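Local coordinates for PCF11 protein (Saccharomyces cerevisiae, PDB 1SZ9) that binds the carboxy-terminal domain of RNA polymerase II through its CTD-interacting domain and takes part in mRNA 3'-end processing, at residues L30-E35 / S69-V74; I8-F12 / C40-F44; I48-I52 / A63-L67. One frame throughout, in Å; residues are numbered along the deposited sequence.

The three contacts illustrate how an all-helical CTD-interacting domain is built by packing helices against others both adjacent and further along the chain. Interaction 2 joins helix 3-16 to helix 41-54, interaction 1 joins helix 24-36 to helix 57-73, and interaction 3 joins helix 41-54 to helix 57-73. Along the chain, interactions 1 and 2 interlock, whereas interaction 3 lies nested within the loop that interaction 1 closes and follows interaction 2 in series. Their centres are about 12 to 13 Å apart, yet all three touch: I48 CD1 meets both F12 CZ and I70 CD1. The four helices therefore share one continuous apolar interior in the N-terminal half of the domain.

Interaction 1 (L30-E35 / S69-V74); sequences LTKLAE and SICKNV
T31 and I70 bring helix 24-36 and helix 57-73 together in the CTD-interacting domain, an all-helical fold. The short helical segments cross at -53° with their axes 9.2 Å apart, and the CA atoms of T31 and I70 lie 4.9 Å from each other.

I70 and V74 share the apolar packing. The I70 side chain reaches over T31 and the small A34: I70 CG1 sits 3.9 Å from A34 CB, with CG2 and CD1 of the same isoleucine close to that methyl, so one small CB is held by three carbons. Four residues on, V74 continues the packing against T31 and E35. The V74 and T31 side chains pass each other pointing opposite ways, and V74 CG2, beside the backbone N, reaches both the T31 carbonyl oxygen and T31 CG2, while CG1 turns to E35. The E35 chain bends at chi2 (87°), which brings OE1 to 3.8 Å from V74 CG1, a contact at the exposed margin. Just before V74, N73 CB rests 3.9 Å from T31 CG2.

Polar contacts lie to one side of this packing. T31 OG1 is hydrogen-bonded to the carbonyl oxygen of I27 in its own helix, and A34 O is hydrogen-bonded to the hydroxyl of Y78 from helix 78-83. N73 ND2 gives a weak, bent bond to S69 OG, adding a second partner to the serine. The serine hydroxyl stands anti to its own backbone N (chi1 180°), and this orientation carries S69 OG across to 2.7 Å from T31 OG1, a distance suited to a hydroxyl-hydroxyl hydrogen bond, although the serine proton has another acceptor within its range.

Interaction 2 (I8-F12 / C40-F44); sequences IVKDF and CAQYF
V9 and Y43 are the closest backbone pair, their CA atoms 6.7 Å apart where helix 3-16 passes the first turn of helix 41-54. C40 occupies the N-cap position of that second helix, and its carbonyl receives the F44 amide, so F44 enters the contact from the first turn.

Aromatic stacking is the principal interaction. The F12 and F44 rings form an offset stack with centroids 4.1 Å apart and planes inclined by 16°. F44 CD1 comes down over one face of the F12 ring, toward its rim, and lies 3.4 Å from F12 CG. F44 CB also sits over that ring, in a CH-pi contact 4.0 Å from its centroid and 20° off the normal. The F12 side chain is directed toward this partner because its CG is anti to the backbone N (chi1 -169°). On its opposite face the F44 ring has the C40 carbonyl oxygen, which leaves it between a phenyl group and a backbone carbonyl. At its edge, in plane, I8 CG2 meets F44 CZ at 3.8 Å.

V9 covers the outer side of the contact. Its CG2 packs 3.6 Å from Y43 CB, with the two side chains at about a right angle, and also approaches C40 SG. It meets Y43 CG and CD2 obliquely as well, while the far end of that ring leads away.

L30 and L33 of helix 24-36 also touch F12, and Y78 of helix 78-83 touches F44. With no hydrogen bond between the two segments, cohesion comes from shape fit, dispersion between the stacked rings and the exclusion of water from apolar surfaces.

Interaction 3 (I48-I52 / A63-L67); sequences IESRI and AFYAL
I52 and A63 show how a small residue lets two neighbouring antiparallel helices close on a branched one. The segments of helix 41-54 and helix 57-73 run at 156° to each other with axes 9.4 Å apart, forming a helical hairpin whose facing side chains are almost wholly buried.

The I52 side chain divides the work among CG1, CG2 and CD1. With CG1 anti to the carbonyl carbon, this carbon lies beside the backbone N and presses onto A63 CB at 3.4 Å, tighter than usual van der Waals contact. Beyond it, CD1 stands over the centre of the F64 ring, in a CH-pi contact 4.0 Å from the centroid; the same methyl meets L67 CD1. The other branch, CG2, touches F64 CE2 at 3.9 Å, so CD1 lies over the ring face while CG2 meets one of its carbons. F64 itself has an unusual first torsion, chi1 -113°, away from any staggered position, and in this conformation it offers that face to I52.

A63 CB is pressed from a second direction by R51 CG, 3.5 Å away and set anti to the backbone N (chi1 159°). The arginine chain then bends at chi2 and chi3; its guanidinium gives a weak hydrogen bond to Q59. One turn before I52, I48 has the same chi1 class but meets different atoms: its CG2 packs 3.7 Å from the A63 carbonyl oxygen and 4.0 Å from L67 CB, while CD1 leans toward A66 CB.

The contact's centre lies about 5 Å from the centre of the chain. Other helices enclose the hairpin: L89 and T93 of helix 86-95 pack on I52, M108 and W112 of helix 99-112 cover F64, and F82 of helix 78-83 touches both I48 and L67.

Interaction 1 (L30-E35 / S69-V74)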
loop_
_atom_site.group_PDB
_atom_site.type_symbol
_atom_site.label_atom_id
_atom_site.label_comp_id
_atom_site.label_asym_id
_atom_site.label_seq_id
_atom_site.Cartn_x
_atom_site.Cartn_y
_atom_site.Cartn_z
ATOM N N LEU A 30 4.456 8.221 8.788
ATOM C CA LEU A 30 5.166 7.165 8.064
ATOM C C LEU A 30 5.585 7.667 6.657
ATOM O O LEU A 30 6.647 7.300 6.151
ATOM C CB LEU A 30 4.280 5.916 7.920
ATOM C CG LEU A 30 3.998 5.092 9.189
ATOM C CD1 LEU A 30 2.936 4.001 8.897
ATOM C CD2 LEU A 30 5.322 4.449 9.684
ATOM N N THR A 31 4.747 8.506 6.042
ATOM C CA THR A 31 5.024 9.049 4.711
ATOM C C THR A 31 6.226 10.005 4.775
ATOM O O THR A 31 7.076 10.004 3.892
ATOM C CB THR A 31 3.778 9.803 4.168
ATOM O OG1 THR A 31 2.656 8.913 4.185
ATOM C CG2 THR A 31 4.006 10.311 2.724
ATOM N N LYS A 32 6.290 10.815 5.830
ATOM C CA LYS A 32 7.390 11.754 6.013
ATOM C C LYS A 32 8.694 10.979 6.261
ATOM O O LYS A 32 9.744 11.352 5.751
ATOM C CB LYS A 32 7.092 12.697 7.187
ATOM C CG LYS A 32 5.974 13.695 6.909
ATOM C CD LYS A 32 5.501 14.375 8.203
ATOM C CE LYS A 32 6.619 15.181 8.851
ATOM N NZ LYS A 32 6.144 15.893 10.053
ATOM N N LEU A 33 8.626 9.901 7.038
ATOM C CA LEU A 33 9.812 9.081 7.280
ATOM C C LEU A 33 10.296 8.466 5.949
ATOM O O LEU A 33 11.503 8.337 5.703
ATOM C CB LEU A 33 9.496 7.954 8.279
ATOM C CG LEU A 33 9.443 8.305 9.775
ATOM C CD1 LEU A 33 8.909 7.124 10.592
ATOM C CD2 LEU A 33 10.861 8.678 10.251
ATOM N N ALA A 34 9.350 8.078 5.100
ATOM C CA ALA A 34 9.688 7.473 3.814
ATOM C C ALA A 34 10.324 8.517 2.878
ATOM O O ALA A 34 11.224 8.208 2.115
ATOM C CB ALA A 34 8.437 6.858 3.181
ATOM N N GLU A 35 9.855 9.753 2.966
ATOM C CA GLU A 35 10.371 10.866 2.166
ATOM C C GLU A 35 11.797 11.243 2.605
ATOM O O GLU A 35 12.675 11.504 1.787
ATOM C CB GLU A 35 9.441 12.080 2.347
ATOM C CG GLU A 35 9.932 13.430 1.802
ATOM C CD GLU A 35 9.590 13.645 0.325
ATOM O OE1 GLU A 35 8.546 13.154 -0.129
ATOM O OE2 GLU A 35 10.347 14.334 -0.381
ATOM N N SER A 69 -0.352 6.189 0.598
ATOM C CA SER A 69 0.119 7.542 0.905
ATOM C C SER A 69 1.582 7.725 0.491
ATOM O O SER A 69 1.937 8.706 -0.160
ATOM C CB SER A 69 -0.075 7.841 2.402
ATOM O OG SER A 69 0.371 9.145 2.740
ATOM N N ILE A 70 2.424 6.764 0.848
ATOM C CA ILE A 70 3.830 6.822 0.483
ATOM C C ILE A 70 4.019 6.882 -1.042
ATOM O O ILE A 70 4.797 7.693 -1.555
ATOM C CB ILE A 70 4.587 5.606 1.080
ATOM C CG1 ILE A 70 4.740 5.806 2.600
ATOM C CG2 ILE A 70 5.944 5.408 0.378
ATOM C CD1 ILE A 70 5.094 4.525 3.347
ATOM N N CYS A 71 3.299 6.044 -1.779
ATOM C CA CYS A 71 3.427 6.061 -3.228
ATOM C C CYS A 71 2.904 7.336 -3.888
ATOM O O CYS A 71 3.545 7.886 -4.781
ATOM C CB CYS A 71 2.730 4.849 -3.832
ATOM S SG CYS A 71 3.602 3.325 -3.475
ATOM N N LYS A 72 1.737 7.798 -3.455
ATOM C CA LYS A 72 1.140 9.010 -4.014
ATOM C C LYS A 72 1.859 10.316 -3.652
ATOM O O LYS A 72 1.886 11.250 -4.446
ATOM C CB LYS A 72 -0.310 9.135 -3.563
ATOM C CG LYS A 72 -1.288 8.327 -4.396
ATOM C CD LYS A 72 -2.696 8.499 -3.877
ATOM C CE LYS A 72 -3.712 7.767 -4.749
ATOM N NZ LYS A 72 -5.039 7.807 -4.083
ATOM N N ASN A 73 2.438 10.384 -2.460
ATOM C CA ASN A 73 3.082 11.616 -2.023
ATOM C C ASN A 73 4.588 11.657 -2.141
ATOM O O ASN A 73 5.165 12.734 -2.271
ATOM C CB ASN A 73 2.662 11.932 -0.587
ATOM C CG ASN A 73 1.158 12.074 -0.458
ATOM O OD1 ASN A 73 0.547 12.871 -1.166
ATOM N ND2 ASN A 73 0.554 11.296 0.432
ATOM N N VAL A 74 5.222 10.494 -2.068
ATOM C CA VAL A 74 6.666 10.431 -2.196
ATOM C C VAL A 74 6.979 10.011 -3.627
ATOM O O VAL A 74 7.785 10.652 -4.300
ATOM C CB VAL A 74 7.297 9.421 -1.212
ATOM C CG1 VAL A 74 8.831 9.534 -1.254
ATOM C CG2 VAL A 74 6.802 9.691 0.207
#

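Interaction 2 (I8-F12 / C40-F44)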
loop_
_atom_site.group_PDB
_atom_site.type_symbol
_atom_site.label_atom_id
_atom_site.label_comp_id
_atom_site.label_asym_id
_atom_site.label_seq_id
_atom_site.Cartn_x
_atom_site.Cartn_y
_atom_site.Cartn_z
ATOM N N ILE A 8 16.270 4.046 12.599
ATOM C CA ILE A 8 15.197 4.546 11.751
ATOM C C ILE A 8 14.215 3.430 11.362
ATOM O O ILE A 8 13.003 3.617 11.413
ATOM C CB ILE A 8 15.763 5.208 10.477
ATOM C CG1 ILE A 8 16.703 6.351 10.880
ATOM C CG2 ILE A 8 14.608 5.759 9.608
ATOM C CD1 ILE A 8 17.521 6.926 9.733
ATOM N N VAL A 9 14.739 2.273 10.988
ATOM C CA VAL A 9 13.882 1.165 10.598
ATOM C C VAL A 9 13.039 0.668 11.772
ATOM O O VAL A 9 11.847 0.397 11.608
ATOM C CB VAL A 9 14.713 -0.002 9.994
ATOM C CG1 VAL A 9 13.847 -1.251 9.822
ATOM C CG2 VAL A 9 15.274 0.415 8.635
ATOM N N LYS A 10 13.642 0.562 12.959
ATOM C CA LYS A 10 12.897 0.098 14.130
ATOM C C LYS A 10 11.809 1.098 14.491
ATOM O O LYS A 10 10.723 0.731 14.923
ATOM C CB LYS A 10 13.825 -0.105 15.328
ATOM C CG LYS A 10 14.614 -1.392 15.270
ATOM C CD LYS A 10 15.493 -1.562 16.497
ATOM C CE LYS A 10 16.199 -2.907 16.482
ATOM N NZ LYS A 10 17.084 -3.053 17.677
ATOM N N ASP A 11 12.120 2.370 14.309
ATOM C CA ASP A 11 11.181 3.433 14.601
ATOM C C ASP A 11 10.011 3.334 13.610
ATOM O O ASP A 11 8.849 3.524 13.994
ATOM C CB ASP A 11 11.916 4.779 14.490
ATOM C CG ASP A 11 11.016 5.981 14.741
ATOM O OD1 ASP A 11 10.297 6.022 15.765
ATOM O OD2 ASP A 11 11.046 6.912 13.907
ATOM N N PHE A 12 10.314 3.017 12.348
ATOM C CA PHE A 12 9.268 2.886 11.313
ATOM C C PHE A 12 8.354 1.728 11.708
ATOM O O PHE A 12 7.130 1.872 11.722
ATOM C CB PHE A 12 9.888 2.598 9.926
ATOM C CG PHE A 12 8.915 2.711 8.771
ATOM C CD1 PHE A 12 8.673 3.940 8.152
ATOM C CD2 PHE A 12 8.256 1.586 8.288
ATOM C CE1 PHE A 12 7.792 4.044 7.061
ATOM C CE2 PHE A 12 7.365 1.686 7.195
ATOM C CZ PHE A 12 7.143 2.922 6.587
ATOM N N CYS A 40 16.496 4.022 3.106
ATOM C CA CYS A 40 15.935 2.858 3.811
ATOM C C CYS A 40 14.671 2.341 3.139
ATOM O O CYS A 40 13.950 1.518 3.711
ATOM C CB CYS A 40 15.565 3.219 5.259
ATOM S SG CYS A 40 16.932 3.694 6.337
ATOM N N ALA A 41 14.394 2.843 1.939
ATOM C CA ALA A 41 13.197 2.471 1.202
ATOM C C ALA A 41 12.857 0.976 1.192
ATOM O O ALA A 41 11.736 0.583 1.522
ATOM C CB ALA A 41 13.292 2.999 -0.231
ATOM N N GLN A 42 13.797 0.126 0.813
ATOM C CA GLN A 42 13.469 -1.294 0.784
ATOM C C GLN A 42 13.035 -1.839 2.157
ATOM O O GLN A 42 12.190 -2.743 2.234
ATOM C CB GLN A 42 14.635 -2.105 0.216
ATOM C CG GLN A 42 14.358 -3.604 0.203
ATOM C CD GLN A 42 15.210 -4.358 -0.800
ATOM O OE1 GLN A 42 16.334 -3.952 -1.114
ATOM N NE2 GLN A 42 14.680 -5.479 -1.301
ATOM N N TYR A 43 13.590 -1.281 3.235
ATOM C CA TYR A 43 13.222 -1.718 4.579
ATOM C C TYR A 43 11.790 -1.323 4.868
ATOM O O TYR A 43 11.034 -2.106 5.427
ATOM C CB TYR A 43 14.147 -1.109 5.631
ATOM C CG TYR A 43 15.546 -1.660 5.540
ATOM C CD1 TYR A 43 15.778 -3.028 5.678
ATOM C CD2 TYR A 43 16.630 -0.832 5.261
ATOM C CE1 TYR A 43 17.043 -3.558 5.534
ATOM C CE2 TYR A 43 17.912 -1.356 5.115
ATOM C CZ TYR A 43 18.106 -2.717 5.251
ATOM O OH TYR A 43 19.359 -3.250 5.086
ATOM N N PHE A 44 11.424 -0.106 4.477
ATOM C CA PHE A 44 10.061 0.376 4.687
ATOM C C PHE A 44 9.082 -0.442 3.832
ATOM O O PHE A 44 7.999 -0.792 4.284
ATOM C CB PHE A 44 9.962 1.866 4.340
ATOM C CG PHE A 44 10.854 2.745 5.177
ATOM C CD1 PHE A 44 11.318 2.316 6.416
ATOM C CD2 PHE A 44 11.201 4.023 4.743
ATOM C CE1 PHE A 44 12.115 3.147 7.219
ATOM C CE2 PHE A 44 11.995 4.863 5.536
ATOM C CZ PHE A 44 12.452 4.417 6.780
#

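Interaction 3 (I48-I52 / A63-L67)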
loop_
_atom_site.group_PDB
_atom_site.type_symbol
_atom_site.label_atom_id
_atom_site.label_comp_id
_atom_site.label_asym_id
_atom_site.label_seq_id
_atom_site.Cartn_x
_atom_site.Cartn_y
_atom_site.Cartn_z
ATOM N N ILE A 48 5.989 -2.714 5.422
ATOM C CA ILE A 48 4.590 -2.530 5.069
ATOM C C ILE A 48 3.979 -3.789 4.451
ATOM O O ILE A 48 2.872 -4.161 4.809
ATOM C CB ILE A 48 4.417 -1.311 4.128
ATOM C CG1 ILE A 48 4.656 -0.033 4.931
ATOM C CG2 ILE A 48 2.991 -1.249 3.552
ATOM C CD1 ILE A 48 4.630 1.206 4.105
ATOM N N GLU A 49 4.691 -4.444 3.537
ATOM C CA GLU A 49 4.163 -5.663 2.912
ATOM C C GLU A 49 4.005 -6.755 3.961
ATOM O O GLU A 49 3.029 -7.511 3.938
ATOM C CB GLU A 49 5.069 -6.156 1.775
ATOM C CG GLU A 49 5.246 -5.133 0.647
ATOM C CD GLU A 49 5.742 -5.740 -0.660
ATOM O OE1 GLU A 49 6.367 -6.816 -0.626
ATOM O OE2 GLU A 49 5.514 -5.134 -1.735
ATOM N N SER A 50 4.962 -6.822 4.886
ATOM C CA SER A 50 4.912 -7.806 5.961
ATOM C C SER A 50 3.669 -7.551 6.816
ATOM O O SER A 50 2.919 -8.486 7.117
ATOM C CB SER A 50 6.191 -7.728 6.817
ATOM O OG SER A 50 6.097 -8.589 7.933
ATOM N N ARG A 51 3.442 -6.291 7.204
ATOM C CA ARG A 51 2.253 -5.962 8.000
ATOM C C ARG A 51 0.964 -6.337 7.253
ATOM O O ARG A 51 0.063 -6.955 7.822
ATOM C CB ARG A 51 2.215 -4.464 8.390
ATOM C CG ARG A 51 0.799 -3.996 8.755
ATOM C CD ARG A 51 0.626 -3.150 10.024
ATOM N NE ARG A 51 0.850 -3.905 11.245
ATOM C CZ ARG A 51 0.064 -3.894 12.322
ATOM N NH1 ARG A 51 -1.048 -3.160 12.378
ATOM N NH2 ARG A 51 0.409 -4.632 13.368
ATOM N N ILE A 52 0.869 -5.979 5.974
ATOM C CA ILE A 52 -0.322 -6.314 5.198
ATOM C C ILE A 52 -0.576 -7.823 5.193
ATOM O O ILE A 52 -1.715 -8.292 5.303
ATOM C CB ILE A 52 -0.181 -5.818 3.747
ATOM C CG1 ILE A 52 -0.241 -4.280 3.730
ATOM C CG2 ILE A 52 -1.279 -6.425 2.865
ATOM C CD1 ILE A 52 0.170 -3.659 2.400
ATOM N N ALA A 63 -2.840 -0.545 6.496
ATOM C CA ALA A 63 -1.444 -0.714 6.083
ATOM C C ALA A 63 -1.379 -0.391 4.581
ATOM O O ALA A 63 -0.404 0.198 4.105
ATOM C CB ALA A 63 -0.966 -2.165 6.343
ATOM N N PHE A 64 -2.400 -0.798 3.830
ATOM C CA PHE A 64 -2.443 -0.465 2.397
ATOM C C PHE A 64 -2.613 1.061 2.236
ATOM O O PHE A 64 -2.150 1.638 1.250
ATOM C CB PHE A 64 -3.599 -1.188 1.690
ATOM C CG PHE A 64 -3.145 -2.227 0.689
ATOM C CD1 PHE A 64 -2.436 -1.850 -0.455
ATOM C CD2 PHE A 64 -3.445 -3.579 0.881
ATOM C CE1 PHE A 64 -2.029 -2.796 -1.394
ATOM C CE2 PHE A 64 -3.041 -4.542 -0.054
ATOM C CZ PHE A 64 -2.330 -4.146 -1.199
ATOM N N TYR A 65 -3.282 1.716 3.184
ATOM C CA TYR A 65 -3.420 3.183 3.077
ATOM C C TYR A 65 -2.057 3.812 3.317
ATOM O O TYR A 65 -1.737 4.847 2.746
ATOM C CB TYR A 65 -4.446 3.751 4.067
ATOM C CG TYR A 65 -5.902 3.507 3.701
ATOM C CD1 TYR A 65 -6.271 2.986 2.454
ATOM C CD2 TYR A 65 -6.920 3.829 4.598
ATOM C CE1 TYR A 65 -7.644 2.797 2.115
ATOM C CE2 TYR A 65 -8.271 3.647 4.272
ATOM C CZ TYR A 65 -8.621 3.134 3.028
ATOM O OH TYR A 65 -9.958 3.007 2.703
ATOM N N ALA A 66 -1.234 3.173 4.149
ATOM C CA ALA A 66 0.121 3.674 4.378
ATOM C C ALA A 66 0.910 3.552 3.050
ATOM O O ALA A 66 1.582 4.493 2.619
ATOM C CB ALA A 66 0.796 2.859 5.473
ATOM N N LEU A 67 0.822 2.382 2.422
ATOM C CA LEU A 67 1.474 2.101 1.141
ATOM C C LEU A 67 0.998 3.128 0.094
ATOM O O LEU A 67 1.793 3.689 -0.656
ATOM C CB LEU A 67 1.093 0.684 0.677
ATOM C CG LEU A 67 1.667 0.108 -0.632
ATOM C CD1 LEU A 67 1.573 -1.430 -0.602
ATOM C CD2 LEU A 67 0.908 0.658 -1.846
#